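Side-chain contacts in putative lipoprotein YcdA (Bacillus subtilis subsp. subtilis str. 168, PDB 4R4G), which is of unknown function but is probably a membrane-anchored lipoprotein that joins an Ig-like domain to a second, mixed alpha-beta domain: residues 299-302 with 303-307; 265-268 with 269-272. All coordinates share one frame; numbering follows the deposited sequence.

Contact 1: 299-302 with 303-307; sequences MKKN and DIDQW
K301 lies across the indole of W307 and ends beside the D305 carboxylate, where the chain leaves strand 293-301 and turns back into strand 307-308. K301 and W307 are an antiparallel non-hydrogen-bonded pair with side chains on one sheet face, which is why lysine meets indole. The lysine CB sits over one face of the six-membered ring, 3.5 Å from the centroid and 4° off the normal, a CH-pi contact. CG passes from the ring toward CA of D305. CD then lies 3.5 Å from CG of D305, and a bend at chi3 (88°) brings CE 3.4 Å from D305 OD1. NZ finishes in a long salt bridge, 3.6 Å from D305 OD2. A long aliphatic chain with a charged end suits a greasy root and an acidic tip. Across the turn, N302 N donates to Q306 O, and N302 ND2 to Q306 OE1 (2.8 Å), on a lone pair in the carbonyl plane, though the acceptor is tilted from the asparagine's own amide plane. Q306 N adds a weak bond to N302 OD1, and the carbonyl of K168 holds Q306 NE2. Backbone and side-chain amide bonds span the turn; the ion pair is probably softened by solvent.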
HETATM    1  N   MSE A 299       1.692   4.965  -4.239  1.00 71.43           N
HETATM    2  CA  MSE A 299       0.859   4.538  -5.366  1.00 70.45           C
HETATM    3  C   MSE A 299      -0.169   5.616  -5.633  1.00 79.10           C
HETATM    4  O   MSE A 299      -0.551   6.330  -4.703  1.00 78.43           O
HETATM    5  CB  MSE A 299       0.134   3.209  -5.066  1.00 70.02           C
HETATM    6  CG  MSE A 299       1.040   2.030  -4.744  1.00 73.38           C
HETATM    7 SE   MSE A 299       2.204   1.532  -6.183  0.75 79.51          SE
HETATM    8  CE  MSE A 299       0.938   0.700  -7.434  1.00 77.54           C
ATOM      9  N   LYS A 300      -0.660   5.714  -6.873  1.00 78.93           N
ATOM     10  CA  LYS A 300      -1.653   6.715  -7.233  1.00 81.26           C
ATOM     11  C   LYS A 300      -2.805   6.050  -7.966  1.00 86.26           C
ATOM     12  O   LYS A 300      -2.584   5.356  -8.960  1.00 85.78           O
ATOM     13  CB  LYS A 300      -1.001   7.834  -8.075  1.00 87.17           C
ATOM     14  CG  LYS A 300      -0.359   8.937  -7.215  1.00112.40           C
ATOM     15  CD  LYS A 300       0.687   9.798  -7.955  1.00125.50           C
ATOM     16  CE  LYS A 300       1.003  11.083  -7.207  1.00137.46           C
ATOM     17  NZ  LYS A 300       2.197  11.787  -7.756  1.00145.64           N
ATOM     18  N   LYS A 301      -4.040   6.257  -7.463  1.00 84.22           N
ATOM     19  CA  LYS A 301      -5.277   5.688  -8.014  1.00 85.42           C
ATOM     20  C   LYS A 301      -5.875   6.568  -9.120  1.00 93.32           C
ATOM     21  O   LYS A 301      -5.840   7.796  -9.020  1.00 94.67           O
ATOM     22  CB  LYS A 301      -6.310   5.492  -6.885  1.00 87.12           C
ATOM     23  CG  LYS A 301      -7.591   4.752  -7.283  1.00101.28           C
ATOM     24  CD  LYS A 301      -8.558   4.599  -6.115  1.00109.72           C
ATOM     25  CE  LYS A 301      -9.519   5.758  -5.924  1.00124.20           C
ATOM     26  NZ  LYS A 301     -10.414   5.548  -4.744  1.00127.96           N
ATOM     27  N   ASN A 302      -6.448   5.934 -10.155  1.00 91.88           N
ATOM     28  CA  ASN A 302      -7.112   6.632 -11.247  1.00 95.52           C
ATOM     29  C   ASN A 302      -8.649   6.645 -10.990  1.00104.51           C
ATOM     30  O   ASN A 302      -9.075   6.464  -9.842  1.00101.33           O
ATOM     31  CB  ASN A 302      -6.728   6.017 -12.605  1.00 92.58           C
ATOM     32  CG  ASN A 302      -7.356   4.693 -12.986  1.00105.13           C
ATOM     33  OD1 ASN A 302      -7.988   3.989 -12.189  1.00100.03           O
ATOM     34  ND2 ASN A 302      -7.232   4.350 -14.253  1.00 92.62           N
ATOM     35  N   ASP A 303      -9.466   6.888 -12.046  1.00108.23           N
ATOM     36  CA  ASP A 303     -10.932   6.938 -11.942  1.00111.52           C
ATOM     37  C   ASP A 303     -11.531   5.533 -11.811  1.00114.36           C
ATOM     38  O   ASP A 303     -12.440   5.330 -11.003  1.00114.07           O
ATOM     39  CB  ASP A 303     -11.569   7.650 -13.161  1.00119.20           C
ATOM     40  CG  ASP A 303     -10.831   8.875 -13.666  1.00137.32           C
ATOM     41  OD1 ASP A 303      -9.781   8.701 -14.360  1.00138.85           O
ATOM     42  OD2 ASP A 303     -11.315  10.002 -13.409  1.00144.06           O
ATOM     43  N   ILE A 304     -11.013   4.575 -12.615  1.00109.71           N
ATOM     44  CA  ILE A 304     -11.432   3.171 -12.724  1.00108.75           C
ATOM     45  C   ILE A 304     -10.764   2.293 -11.607  1.00106.71           C
ATOM     46  O   ILE A 304     -10.803   1.065 -11.685  1.00105.39           O
ATOM     47  CB  ILE A 304     -11.125   2.719 -14.198  1.00114.57           C
ATOM     48  CG1 ILE A 304     -12.198   3.251 -15.197  1.00119.71           C
ATOM     49  CG2 ILE A 304     -10.813   1.226 -14.415  1.00114.40           C
ATOM     50  CD1 ILE A 304     -13.714   2.789 -15.012  1.00127.06           C
ATOM     51  N   ASP A 305     -10.274   2.942 -10.520  1.00100.09           N
ATOM     52  CA  ASP A 305      -9.636   2.360  -9.327  1.00 96.25           C
ATOM     53  C   ASP A 305      -8.521   1.359  -9.703  1.00 97.43           C
ATOM     54  O   ASP A 305      -8.627   0.136  -9.527  1.00 96.58           O
ATOM     55  CB  ASP A 305     -10.663   1.755  -8.352  1.00 97.91           C
ATOM     56  CG  ASP A 305     -11.305   2.784  -7.427  1.00113.41           C
ATOM     57  OD1 ASP A 305     -11.626   3.907  -7.903  1.00116.53           O
ATOM     58  OD2 ASP A 305     -11.496   2.470  -6.233  1.00121.15           O
ATOM     59  N   GLN A 306      -7.461   1.932 -10.270  1.00 91.61           N
ATOM     60  CA  GLN A 306      -6.250   1.264 -10.698  1.00 88.74           C
ATOM     61  C   GLN A 306      -5.094   1.978 -10.058  1.00 92.50           C
ATOM     62  O   GLN A 306      -5.047   3.207 -10.084  1.00 93.40           O
ATOM     63  CB  GLN A 306      -6.133   1.281 -12.215  1.00 91.25           C
ATOM     64  CG  GLN A 306      -7.143   0.409 -12.917  1.00 79.57           C
ATOM     65  CD  GLN A 306      -7.021   0.568 -14.401  1.00 96.89           C
ATOM     66  OE1 GLN A 306      -6.866   1.672 -14.925  1.00 92.73           O
ATOM     67  NE2 GLN A 306      -7.068  -0.535 -15.122  1.00 97.89           N
ATOM     68  N   TRP A 307      -4.183   1.236  -9.450  1.00 87.51           N
ATOM     69  CA  TRP A 307      -3.062   1.857  -8.773  1.00 86.22           C
ATOM     70  C   TRP A 307      -1.794   1.795  -9.618  1.00 88.51           C
ATOM     71  O   TRP A 307      -1.516   0.789 -10.271  1.00 87.86           O
ATOM     72  CB  TRP A 307      -2.860   1.221  -7.408  1.00 83.43           C
ATOM     73  CG  TRP A 307      -4.000   1.491  -6.478  1.00 84.88           C
ATOM     74  CD1 TRP A 307      -5.136   0.749  -6.333  1.00 88.44           C
ATOM     75  CD2 TRP A 307      -4.136   2.612  -5.603  1.00 84.54           C
ATOM     76  NE1 TRP A 307      -5.957   1.321  -5.390  1.00 88.05           N
ATOM     77  CE2 TRP A 307      -5.369   2.470  -4.925  1.00 88.77           C
ATOM     78  CE3 TRP A 307      -3.333   3.730  -5.317  1.00 85.83           C
ATOM     79  CZ2 TRP A 307      -5.792   3.373  -3.946  1.00 87.39           C
ATOM     80  CZ3 TRP A 307      -3.765   4.641  -4.364  1.00 87.37           C
ATOM     81  CH2 TRP A 307      -4.970   4.451  -3.678  1.00 87.64           C
TER

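Contact 2: 265-268 with 269-272; sequences SASY and EEAV
S267 and E270 face each other across the first turn of helix 268-283 as a capping box, each side chain bonding the other residue's backbone NH. S267 OG accepts from E270 N at 3.3 Å, nearly straight at 170°. In return, S267 N donates to E270 OE2 (3.0 Å), which it meets from above the carboxylate plane. The serine hydroxyl also donates to this oxygen, OG to OE2 2.9 Å, from the same face but on the anti side, so two donors of one residue grip a single oxygen. With chi1 at 64°, OG sits between the backbone N and the carbonyl carbon of S267, close enough to the helix start to receive an amide that has no carbonyl before it. Serine suits the N-cap because its short hydroxyl can do this, and glutamate three residues on is long enough to reach back. A water bridges S267 OG and E269 OE1, while E269 OE2 pairs with K273.

Farther round, Y268 and V272 cross obliquely. CG2 of the valine stands over one face of the phenol ring, 3.9 Å from its centroid and displaced from the ring centre, a CH-pi contact between residues one helical turn apart. Behind the cap, A266 and A271 touch Y260 of helix 248-260, E270 reaches Y259 of the same helix, and V272 packs on L195 and Y199 from a loop.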
ATOM      1  N   SER A 265      46.719 -16.487 -23.631  1.00141.67           N
ATOM      2  CA  SER A 265      46.750 -15.422 -24.638  1.00140.16           C
ATOM      3  C   SER A 265      45.362 -14.777 -24.859  1.00139.85           C
ATOM      4  O   SER A 265      45.011 -14.400 -25.992  1.00138.45           O
ATOM      5  CB  SER A 265      47.297 -15.981 -25.948  1.00144.83           C
ATOM      6  OG  SER A 265      46.757 -17.261 -26.238  1.00155.23           O
ATOM      7  N   ALA A 266      44.596 -14.621 -23.761  1.00133.94           N
ATOM      8  CA  ALA A 266      43.262 -14.033 -23.776  1.00130.72           C
ATOM      9  C   ALA A 266      43.343 -12.524 -23.565  1.00132.52           C
ATOM     10  O   ALA A 266      43.883 -12.065 -22.551  1.00133.97           O
ATOM     11  CB  ALA A 266      42.388 -14.679 -22.709  1.00130.83           C
ATOM     12  N   SER A 267      42.815 -11.755 -24.540  1.00125.54           N
ATOM     13  CA  SER A 267      42.813 -10.292 -24.502  1.00125.05           C
ATOM     14  C   SER A 267      41.855  -9.754 -23.434  1.00128.53           C
ATOM     15  O   SER A 267      41.103 -10.520 -22.819  1.00127.01           O
ATOM     16  CB  SER A 267      42.457  -9.714 -25.870  1.00126.39           C
ATOM     17  OG  SER A 267      41.143 -10.032 -26.295  1.00128.81           O
ATOM     18  N   TYR A 268      41.898  -8.431 -23.204  1.00125.58           N
ATOM     19  CA  TYR A 268      41.024  -7.766 -22.251  1.00124.45           C
ATOM     20  C   TYR A 268      39.578  -7.848 -22.752  1.00126.12           C
ATOM     21  O   TYR A 268      38.679  -8.021 -21.938  1.00124.88           O
ATOM     22  CB  TYR A 268      41.468  -6.312 -22.027  1.00127.42           C
ATOM     23  CG  TYR A 268      40.673  -5.576 -20.970  1.00128.82           C
ATOM     24  CD1 TYR A 268      40.956  -5.739 -19.616  1.00131.78           C
ATOM     25  CD2 TYR A 268      39.657  -4.692 -21.322  1.00128.65           C
ATOM     26  CE1 TYR A 268      40.230  -5.060 -18.637  1.00132.26           C
ATOM     27  CE2 TYR A 268      38.930  -4.001 -20.353  1.00129.48           C
ATOM     28  CZ  TYR A 268      39.220  -4.189 -19.012  1.00137.59           C
ATOM     29  OH  TYR A 268      38.508  -3.509 -18.054  1.00139.71           O
ATOM     30  N   GLU A 269      39.364  -7.791 -24.087  1.00121.71           N
ATOM     31  CA  GLU A 269      38.034  -7.888 -24.689  1.00119.43           C
ATOM     32  C   GLU A 269      37.455  -9.304 -24.496  1.00119.19           C
ATOM     33  O   GLU A 269      36.318  -9.422 -24.013  1.00117.24           O
ATOM     34  CB  GLU A 269      38.056  -7.496 -26.180  1.00121.50           C
ATOM     35  CG  GLU A 269      36.691  -7.065 -26.705  1.00134.25           C
ATOM     36  CD  GLU A 269      36.509  -6.949 -28.209  1.00158.49           C
ATOM     37  OE1 GLU A 269      37.296  -7.564 -28.966  1.00157.97           O
ATOM     38  OE2 GLU A 269      35.533  -6.286 -28.631  1.00150.57           O
ATOM     39  N   GLU A 270      38.243 -10.364 -24.851  1.00113.61           N
ATOM     40  CA  GLU A 270      37.866 -11.784 -24.709  1.00112.24           C
ATOM     41  C   GLU A 270      37.349 -12.093 -23.285  1.00114.27           C
ATOM     42  O   GLU A 270      36.259 -12.659 -23.125  1.00112.77           O
ATOM     43  CB  GLU A 270      39.066 -12.698 -25.006  1.00115.17           C
ATOM     44  CG  GLU A 270      39.439 -12.886 -26.469  1.00130.46           C
ATOM     45  CD  GLU A 270      40.829 -13.466 -26.670  1.00157.18           C
ATOM     46  OE1 GLU A 270      41.050 -14.647 -26.312  1.00149.72           O
ATOM     47  OE2 GLU A 270      41.703 -12.729 -27.181  1.00156.87           O
ATOM     48  N   ALA A 271      38.150 -11.690 -22.265  1.00109.73           N
ATOM     49  CA  ALA A 271      37.912 -11.873 -20.838  1.00108.45           C
ATOM     50  C   ALA A 271      36.723 -11.056 -20.336  1.00108.53           C
ATOM     51  O   ALA A 271      35.988 -11.546 -19.479  1.00106.98           O
ATOM     52  CB  ALA A 271      39.159 -11.511 -20.054  1.00111.32           C
ATOM     53  N   VAL A 272      36.531  -9.819 -20.855  1.00103.57           N
ATOM     54  CA  VAL A 272      35.402  -8.957 -20.477  1.00101.43           C
ATOM     55  C   VAL A 272      34.107  -9.600 -20.979  1.00100.31           C
ATOM     56  O   VAL A 272      33.172  -9.762 -20.200  1.00 98.93           O
ATOM     57  CB  VAL A 272      35.571  -7.492 -20.978  1.00106.53           C
ATOM     58  CG1 VAL A 272      34.225  -6.770 -21.110  1.00105.51           C
ATOM     59  CG2 VAL A 272      36.497  -6.711 -20.057  1.00108.23           C
TER
HETATM   60  O   HOH W   1      39.290  -9.779 -28.340  1.00 87.24           O

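How the contacts relate
Following the chain from the N terminus, contact 2 comes first: it ends the loop after helix 248-260 and starts helix 268-283. Beyond that helix the chain enters strand 293-301, whose far end leads into contact 1. The two are therefore in series, neither nested nor crossed, and each is local. Their centres lie 51 Å apart and their nearest atoms about 36 Å, so they do not touch. Contact 2 ties together two consecutive helices, whereas contact 1 closes the short loop between strands 293-301 and 307-308, at a turn that packs on helix 145-157 and strand 233-244. Both belong to the C-terminal domain.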